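Local coordinates for protein GH127 beta-L-arabinofuranoside (Geobacillus stearothermophilus, PDB 4QK0) that probably hydrolyses beta-L-arabinofuranosidic linkages, acting as a family GH127 glycoside hydrolase, at residues 111-114 and 118-121; 56-61 and 74-79; 445-448 and 453-456. All coordinates share one frame; numbering follows the deposited sequence.

Contact 1. Residues 111-114 and 118-121; sequences RAQQ and YLNT
Gln114 and Tyr118 run side by side and point the same way. The carboxamide of Gln114 reaches the edge of the Tyr118 ring, where NE2 lies 3.5 Å from CD2 and close to the ring plane; amide and ring planes are turned 56° apart. In Gln114, CG stands opposite the carbonyl carbon (chi1 -71°) and the chain beyond is extended, which carries the amide alongside the ring. NE2 is held there by a hydrogen bond to Thr124 OG1, while Tyr118 OH bonds Glu140 OE1; Arg131 makes a cation-pi contact with the ring and Trp132 meets it edge to face. In the backbone next to this pair, Gln114 N donates to Tyr118 O at 2.8 Å, with an N-H...O angle of 163°. Leu119 packs against the end of helix 96-112, its CD2 meeting Ala112 CB at 3.9 Å, and its CG lies 4.2 Å from Gln113 CB. Water 1 bridges the backbones, donating a hydrogen bond to Ala112 O at 2.9 Å and accepting one from Asn120 N at 3.0 Å. It thus serves a carbonyl near the end of the helix, since Gln113 is the first residue to leave helical geometry. The arrangement is a short helix-to-helix connection in the catalytic domain: the chain leaves helix 96-112, doubles back and enters helix 122-126, where Asn120 OD1 caps Tyr123 N.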
loop_
_atom_site.group_PDB
_atom_site.type_symbol
_atom_site.label_atom_id
_atom_site.label_comp_id
_atom_site.label_asym_id
_atom_site.label_seq_id
_atom_site.Cartn_x
_atom_site.Cartn_y
_atom_site.Cartn_z
ATOM N N ARG A 111 -24.225 -29.012 -29.261
ATOM C CA ARG A 111 -25.611 -29.271 -28.749
ATOM C C ARG A 111 -26.114 -28.225 -27.784
ATOM O O ARG A 111 -27.293 -28.067 -27.654
ATOM C CB ARG A 111 -25.704 -30.675 -28.123
ATOM C CG ARG A 111 -25.341 -31.786 -29.131
ATOM C CD ARG A 111 -25.616 -33.200 -28.592
ATOM N NE ARG A 111 -24.913 -33.549 -27.342
ATOM C CZ ARG A 111 -23.652 -33.990 -27.259
ATOM N NH1 ARG A 111 -22.911 -34.150 -28.341
ATOM N NH2 ARG A 111 -23.111 -34.247 -26.083
ATOM N N ALA A 112 -25.232 -27.496 -27.076
ATOM C CA ALA A 112 -25.715 -26.414 -26.175
ATOM C C ALA A 112 -26.048 -25.166 -26.957
ATOM O O ALA A 112 -26.697 -24.249 -26.457
ATOM C CB ALA A 112 -24.650 -26.088 -25.142
ATOM N N GLN A 113 -25.540 -25.060 -28.181
ATOM C CA GLN A 113 -25.751 -23.828 -28.984
ATOM C C GLN A 113 -27.233 -23.630 -29.392
ATOM O O GLN A 113 -27.906 -24.575 -29.830
ATOM C CB GLN A 113 -24.903 -23.866 -30.261
ATOM C CG GLN A 113 -24.949 -22.564 -31.052
ATOM C CD GLN A 113 -23.950 -22.557 -32.182
ATOM O OE1 GLN A 113 -23.691 -23.589 -32.741
ATOM N NE2 GLN A 113 -23.317 -21.405 -32.453
ATOM N N GLN A 114 -27.752 -22.423 -29.188
ATOM C CA GLN A 114 -29.121 -22.089 -29.551
ATOM C C GLN A 114 -29.255 -22.087 -31.085
ATOM O O GLN A 114 -28.279 -21.964 -31.795
ATOM C CB GLN A 114 -29.521 -20.741 -28.927
ATOM C CG GLN A 114 -29.713 -20.830 -27.401
ATOM C CD GLN A 114 -30.127 -19.506 -26.765
ATOM O OE1 GLN A 114 -30.601 -18.596 -27.444
ATOM N NE2 GLN A 114 -29.930 -19.384 -25.430
ATOM N N TYR A 118 -26.309 -18.278 -30.697
ATOM C CA TYR A 118 -25.926 -17.957 -29.311
ATOM C C TYR A 118 -25.506 -19.184 -28.507
ATOM O O TYR A 118 -26.206 -20.194 -28.485
ATOM C CB TYR A 118 -27.091 -17.276 -28.628
ATOM C CG TYR A 118 -26.760 -16.656 -27.310
ATOM C CD1 TYR A 118 -26.057 -15.449 -27.247
ATOM C CD2 TYR A 118 -27.275 -17.184 -26.122
ATOM C CE1 TYR A 118 -25.790 -14.828 -26.022
ATOM C CE2 TYR A 118 -27.022 -16.583 -24.899
ATOM C CZ TYR A 118 -26.267 -15.404 -24.844
ATOM O OH TYR A 118 -25.975 -14.811 -23.645
ATOM N N LEU A 119 -24.336 -19.079 -27.876
ATOM C CA LEU A 119 -23.782 -20.134 -27.027
ATOM C C LEU A 119 -23.284 -19.526 -25.691
ATOM O O LEU A 119 -22.163 -18.930 -25.603
ATOM C CB LEU A 119 -22.598 -20.760 -27.705
ATOM C CG LEU A 119 -22.262 -22.234 -27.476
ATOM C CD1 LEU A 119 -20.782 -22.443 -27.626
ATOM C CD2 LEU A 119 -22.748 -22.824 -26.186
ATOM N N ASN A 120 -24.101 -19.666 -24.661
ATOM C CA ASN A 120 -23.754 -19.089 -23.349
ATOM C C ASN A 120 -24.571 -19.788 -22.291
ATOM O O ASN A 120 -25.803 -19.690 -22.304
ATOM C CB ASN A 120 -24.020 -17.591 -23.331
ATOM C CG ASN A 120 -23.568 -16.930 -22.037
ATOM O OD1 ASN A 120 -24.202 -17.066 -20.998
ATOM N ND2 ASN A 120 -22.465 -16.210 -22.104
ATOM N N THR A 121 -23.892 -20.494 -21.391
ATOM C CA THR A 121 -24.606 -21.299 -20.406
ATOM C C THR A 121 -25.365 -20.467 -19.399
ATOM O O THR A 121 -26.534 -20.752 -19.103
ATOM C CB THR A 121 -23.689 -22.283 -19.697
ATOM O OG1 THR A 121 -22.653 -21.563 -19.028
ATOM C CG2 THR A 121 -23.088 -23.244 -20.691
HETATM O O HOH W 1 -26.306 -21.675 -25.138
#

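Contact 2. Residues 56-61 and 74-79; sequences ENFRIA and FQDSDV
Phe58 reaches from helix 54-61 to the start of helix 76-92, where the far end of its ring meets Asp76 and Val79. Its CG is opposite the carbonyl carbon (chi1 -75°), and the ring leads with CZ, which lies 3.5 Å from Asp76 OD1. Ring and carboxylate planes are 33° apart, and the oxygen approaches obliquely. Val79 comes in at the ring edge, near its plane, with CG2 3.8 Å from Phe58 CE2; its rotamer turns CG2, rather than CG1, to the ring. Leu108, Leu109 and Ala112 of helix 96-112 also pack on the ring. An alanine in place of Phe58 would be likely to leave Val79 CG2 and the side of the Asp76 carboxylate without their aromatic neighbour, opening a gap between the helices. Nearby, Gln75 bends at chi2 (84°) and its side chain crosses that of Asn57 at about a right angle, ND2 of Asn57 lying 4.1 Å from CG of Gln75. Water 2 joins the polar groups: Asn57 ND2 donates to it at 3.3 Å, and it donates to Asp76 OD1 at 2.7 Å. Asn57 ND2 also bonds Tyr70 O, and Asp76 OD1 is probably also hydrogen-bonded to Thr121 OG1. The chemistry is therefore mixed: a buried carboxylate rests against an aromatic ring, yet OD1 is met by the water and the threonine hydroxyl and OD2 also has a hydrogen-bond partner, which probably offsets the cost of burial.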
loop_
_atom_site.group_PDB
_atom_site.type_symbol
_atom_site.label_atom_id
_atom_site.label_comp_id
_atom_site.label_asym_id
_atom_site.label_seq_id
_atom_site.Cartn_x
_atom_site.Cartn_y
_atom_site.Cartn_z
ATOM N N GLU A 56 -20.374 -29.231 -16.808
ATOM C CA GLU A 56 -21.717 -29.508 -16.389
ATOM C C GLU A 56 -22.674 -28.437 -16.886
ATOM O O GLU A 56 -23.784 -28.727 -17.346
ATOM C CB GLU A 56 -21.760 -29.679 -14.846
ATOM C CG GLU A 56 -23.063 -30.212 -14.283
ATOM C CD GLU A 56 -23.494 -31.534 -14.903
ATOM O OE1 GLU A 56 -22.658 -32.238 -15.547
ATOM O OE2 GLU A 56 -24.694 -31.859 -14.756
ATOM N N ASN A 57 -22.288 -27.177 -16.770
ATOM C CA ASN A 57 -23.149 -26.093 -17.250
ATOM C C ASN A 57 -23.533 -26.319 -18.754
ATOM O O ASN A 57 -24.601 -25.966 -19.145
ATOM C CB ASN A 57 -22.476 -24.733 -17.100
ATOM C CG ASN A 57 -22.401 -24.239 -15.643
ATOM O OD1 ASN A 57 -23.189 -24.617 -14.788
ATOM N ND2 ASN A 57 -21.466 -23.330 -15.400
ATOM N N PHE A 58 -22.620 -26.817 -19.577
ATOM C CA PHE A 58 -22.929 -27.050 -21.005
ATOM C C PHE A 58 -23.830 -28.259 -21.178
ATOM O O PHE A 58 -24.725 -28.256 -22.015
ATOM C CB PHE A 58 -21.676 -27.271 -21.837
ATOM C CG PHE A 58 -20.911 -26.020 -22.108
ATOM C CD1 PHE A 58 -21.359 -25.100 -23.047
ATOM C CD2 PHE A 58 -19.740 -25.755 -21.415
ATOM C CE1 PHE A 58 -20.663 -23.927 -23.282
ATOM C CE2 PHE A 58 -19.034 -24.601 -21.657
ATOM C CZ PHE A 58 -19.496 -23.676 -22.567
ATOM N N ARG A 59 -23.618 -29.280 -20.347
ATOM C CA ARG A 59 -24.544 -30.384 -20.306
ATOM C C ARG A 59 -25.949 -29.924 -20.028
ATOM O O ARG A 59 -26.897 -30.337 -20.721
ATOM C CB ARG A 59 -24.154 -31.372 -19.230
ATOM C CG ARG A 59 -23.078 -32.297 -19.681
ATOM C CD ARG A 59 -23.160 -33.625 -18.965
ATOM N NE ARG A 59 -21.897 -34.249 -19.212
ATOM C CZ ARG A 59 -20.818 -34.084 -18.457
ATOM N NH1 ARG A 59 -20.862 -33.363 -17.336
ATOM N NH2 ARG A 59 -19.696 -34.670 -18.833
ATOM N N ILE A 60 -26.113 -29.129 -18.969
ATOM C CA ILE A 60 -27.441 -28.671 -18.608
ATOM C C ILE A 60 -28.001 -27.899 -19.773
ATOM O O ILE A 60 -29.146 -28.085 -20.193
ATOM C CB ILE A 60 -27.397 -27.838 -17.327
ATOM C CG1 ILE A 60 -26.924 -28.731 -16.150
ATOM C CG2 ILE A 60 -28.757 -27.245 -17.035
ATOM C CD1 ILE A 60 -26.552 -27.963 -14.888
ATOM N N ALA A 61 -27.181 -27.036 -20.338
ATOM C CA ALA A 61 -27.657 -26.177 -21.421
ATOM C C ALA A 61 -28.049 -26.996 -22.646
ATOM O O ALA A 61 -28.870 -26.567 -23.405
ATOM C CB ALA A 61 -26.587 -25.136 -21.787
ATOM N N PHE A 74 -18.349 -15.787 -16.420
ATOM C CA PHE A 74 -17.384 -16.092 -17.487
ATOM C C PHE A 74 -16.774 -17.498 -17.399
ATOM O O PHE A 74 -15.708 -17.777 -17.955
ATOM C CB PHE A 74 -16.240 -15.063 -17.441
ATOM C CG PHE A 74 -15.628 -14.888 -16.064
ATOM C CD1 PHE A 74 -14.787 -15.850 -15.520
ATOM C CD2 PHE A 74 -15.940 -13.757 -15.296
ATOM C CE1 PHE A 74 -14.255 -15.705 -14.242
ATOM C CE2 PHE A 74 -15.404 -13.591 -14.031
ATOM C CZ PHE A 74 -14.554 -14.556 -13.502
ATOM N N GLN A 75 -17.442 -18.374 -16.691
ATOM C CA GLN A 75 -17.025 -19.771 -16.580
ATOM C C GLN A 75 -16.813 -20.484 -17.958
ATOM O O GLN A 75 -15.912 -21.296 -18.105
ATOM C CB GLN A 75 -18.114 -20.508 -15.761
ATOM C CG GLN A 75 -17.643 -21.762 -15.026
ATOM C CD GLN A 75 -17.007 -21.482 -13.668
ATOM O OE1 GLN A 75 -16.854 -20.324 -13.236
ATOM N NE2 GLN A 75 -16.643 -22.547 -12.983
ATOM N N ASP A 76 -17.671 -20.188 -18.944
ATOM C CA ASP A 76 -17.559 -20.778 -20.281
ATOM C C ASP A 76 -16.176 -20.564 -20.864
ATOM O O ASP A 76 -15.671 -21.409 -21.596
ATOM C CB ASP A 76 -18.623 -20.181 -21.222
ATOM C CG ASP A 76 -20.073 -20.606 -20.867
ATOM O OD1 ASP A 76 -20.281 -21.510 -19.974
ATOM O OD2 ASP A 76 -21.030 -20.005 -21.452
ATOM N N SER A 77 -15.532 -19.430 -20.561
ATOM C CA SER A 77 -14.206 -19.157 -21.142
ATOM C C SER A 77 -13.113 -20.082 -20.634
ATOM O O SER A 77 -12.051 -20.237 -21.277
ATOM C CB SER A 77 -13.759 -17.733 -20.820
ATOM O OG SER A 77 -13.559 -17.614 -19.412
ATOM N N ASP A 78 -13.306 -20.655 -19.465
ATOM C CA ASP A 78 -12.320 -21.641 -18.956
ATOM C C ASP A 78 -12.255 -22.884 -19.862
ATOM O O ASP A 78 -11.195 -23.420 -20.118
ATOM C CB ASP A 78 -12.682 -22.074 -17.537
ATOM C CG ASP A 78 -12.328 -21.014 -16.514
ATOM O OD1 ASP A 78 -11.329 -20.283 -16.736
ATOM O OD2 ASP A 78 -12.996 -20.972 -15.454
ATOM N N VAL A 79 -13.407 -23.320 -20.330
ATOM C CA VAL A 79 -13.448 -24.455 -21.221
ATOM C C VAL A 79 -12.738 -24.086 -22.516
ATOM O O VAL A 79 -11.976 -24.881 -23.071
ATOM C CB VAL A 79 -14.891 -24.866 -21.499
ATOM C CG1 VAL A 79 -14.934 -26.020 -22.476
ATOM C CG2 VAL A 79 -15.556 -25.282 -20.214
HETATM O O HOH W 2 -19.405 -23.131 -17.966
#

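Contact 3. Residues 445-448 and 453-456; sequences DIQT and RSVK
Thr448 and Val455 form a hydrogen-bonded antiparallel pair in the beta hairpin of strands 444-450 and 453-461. The hairpin belongs to the middle-domain family region, in an antiparallel sheet that strand 15-18 joins at its edge. Thr448 N donates to Val455 O, and Val455 N returns the bond to Thr448 O, both nearly straight and 2.9 Å long. Both backbone amides and both carbonyls of this pair are thereby satisfied. Next along, Gln447 and Lys456 are a non-hydrogen-bonded pair, whose backbones bond outward: Gln447 to Asn15 in strand 15-18, Lys456 to Ser474 in strand 468-475. Ile446 pairs through backbone hydrogen bonding with Ile457, and its O also receives a CA-H...O contact from Lys456 CA at 3.4 Å. On the face opposite Gln447, Thr448 OG1 has its hydrogen-bond partner in Gln431 OE1. Asp445 OD1 is taken by Asn17 ND2; Asp445 OD2 lies 4.4 Å from Lys456 NZ, a separation at which the opposite charges probably attract only weakly. Lys456 instead lays its aliphatic chain over the neighbouring strand, with CE 3.7 Å from Asp445 CB, while its CG passes 3.8 Å from Gln447 NE2 as the two side chains cross at about a right angle. The chain of Gln447 bends at chi2 (64°), carrying its amide forward and across to Ser454 on the neighbouring strand, where OE1 accepts the hydroxyl of Ser454 OG at 2.8 Å, from a donor tilted 27° out of the carbonyl plane.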
loop_
_atom_site.group_PDB
_atom_site.type_symbol
_atom_site.label_atom_id
_atom_site.label_comp_id
_atom_site.label_asym_id
_atom_site.label_seq_id
_atom_site.Cartn_x
_atom_site.Cartn_y
_atom_site.Cartn_z
ATOM N N ASP A 445 13.654 -25.916 -35.157
ATOM C CA ASP A 445 13.710 -25.801 -36.593
ATOM C C ASP A 445 12.385 -25.466 -37.224
ATOM O O ASP A 445 11.299 -25.627 -36.640
ATOM C CB ASP A 445 14.387 -26.993 -37.253
ATOM C CG ASP A 445 13.774 -28.289 -36.870
ATOM O OD1 ASP A 445 12.571 -28.439 -37.136
ATOM O OD2 ASP A 445 14.493 -29.134 -36.316
ATOM N N ILE A 446 12.509 -24.868 -38.400
ATOM C CA ILE A 446 11.359 -24.407 -39.138
ATOM C C ILE A 446 11.514 -24.786 -40.590
ATOM O O ILE A 446 12.598 -24.721 -41.165
ATOM C CB ILE A 446 11.124 -22.905 -39.002
ATOM C CG1 ILE A 446 9.939 -22.491 -39.861
ATOM C CG2 ILE A 446 12.379 -22.114 -39.357
ATOM C CD1 ILE A 446 9.480 -21.080 -39.631
ATOM N N GLN A 447 10.401 -25.230 -41.138
ATOM C CA GLN A 447 10.276 -25.616 -42.528
ATOM C C GLN A 447 9.318 -24.599 -43.122
ATOM O O GLN A 447 8.173 -24.545 -42.738
ATOM C CB GLN A 447 9.674 -27.031 -42.603
ATOM C CG GLN A 447 9.282 -27.466 -44.005
ATOM C CD GLN A 447 10.489 -27.553 -44.907
ATOM O OE1 GLN A 447 10.592 -26.808 -45.884
ATOM N NE2 GLN A 447 11.440 -28.433 -44.553
ATOM N N THR A 448 9.768 -23.786 -44.048
ATOM C CA THR A 448 8.947 -22.669 -44.498
ATOM C C THR A 448 9.132 -22.491 -46.001
ATOM O O THR A 448 9.880 -23.227 -46.626
ATOM C CB THR A 448 9.316 -21.406 -43.682
ATOM O OG1 THR A 448 8.489 -20.279 -44.030
ATOM C CG2 THR A 448 10.760 -21.032 -43.859
ATOM N N ARG A 453 9.852 -21.146 -52.571
ATOM C CA ARG A 453 10.779 -22.252 -52.447
ATOM C C ARG A 453 10.867 -22.748 -51.006
ATOM O O ARG A 453 10.865 -21.955 -50.039
ATOM C CB ARG A 453 12.141 -21.751 -52.889
ATOM C CG ARG A 453 13.304 -22.743 -52.831
ATOM C CD ARG A 453 14.542 -21.986 -52.435
ATOM N NE ARG A 453 14.331 -20.662 -53.018
ATOM C CZ ARG A 453 14.701 -19.531 -52.467
ATOM N NH1 ARG A 453 14.427 -18.359 -53.054
ATOM N NH2 ARG A 453 15.349 -19.593 -51.329
ATOM N N SER A 454 11.033 -24.051 -50.882
ATOM C CA SER A 454 11.119 -24.681 -49.604
ATOM C C SER A 454 12.481 -24.496 -48.895
ATOM O O SER A 454 13.531 -24.767 -49.478
ATOM C CB SER A 454 10.839 -26.154 -49.774
ATOM O OG SER A 454 11.176 -26.834 -48.593
ATOM N N VAL A 455 12.445 -24.019 -47.637
ATOM C CA VAL A 455 13.674 -23.724 -46.880
ATOM C C VAL A 455 13.589 -24.242 -45.459
ATOM O O VAL A 455 12.610 -23.997 -44.757
ATOM C CB VAL A 455 13.969 -22.214 -46.796
ATOM C CG1 VAL A 455 15.295 -21.964 -46.097
ATOM C CG2 VAL A 455 13.987 -21.609 -48.178
ATOM N N LYS A 456 14.634 -24.940 -45.055
ATOM C CA LYS A 456 14.734 -25.496 -43.748
ATOM C C LYS A 456 15.772 -24.678 -42.952
ATOM O O LYS A 456 16.910 -24.463 -43.384
ATOM C CB LYS A 456 15.132 -26.959 -43.852
ATOM C CG LYS A 456 14.650 -27.814 -42.707
ATOM C CD LYS A 456 15.702 -27.893 -41.620
ATOM C CE LYS A 456 15.238 -28.712 -40.415
ATOM N NZ LYS A 456 15.650 -30.147 -40.474
#

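Overall arrangement
From the N terminus, contact 2 comes first: residues 56-61 and 74-79 close the connection from helix 54-61 to helix 76-92, with 12 residues between the segments. Contact 1 begins at the end of the next helix, 96-112, and closes the tight turn of three residues before helix 122-126. The three contacts lie in series, with no nesting or crossing. Contacts 1 and 2 nevertheless touch in space, their centres 9 Å apart, so the loop leading into helix 122-126 sits against helices 54-61 and 76-92 of the catalytic domain. Contact 3 closes a beta hairpin in the middle domain, its centre about 41 Å from those of contacts 1 and 2.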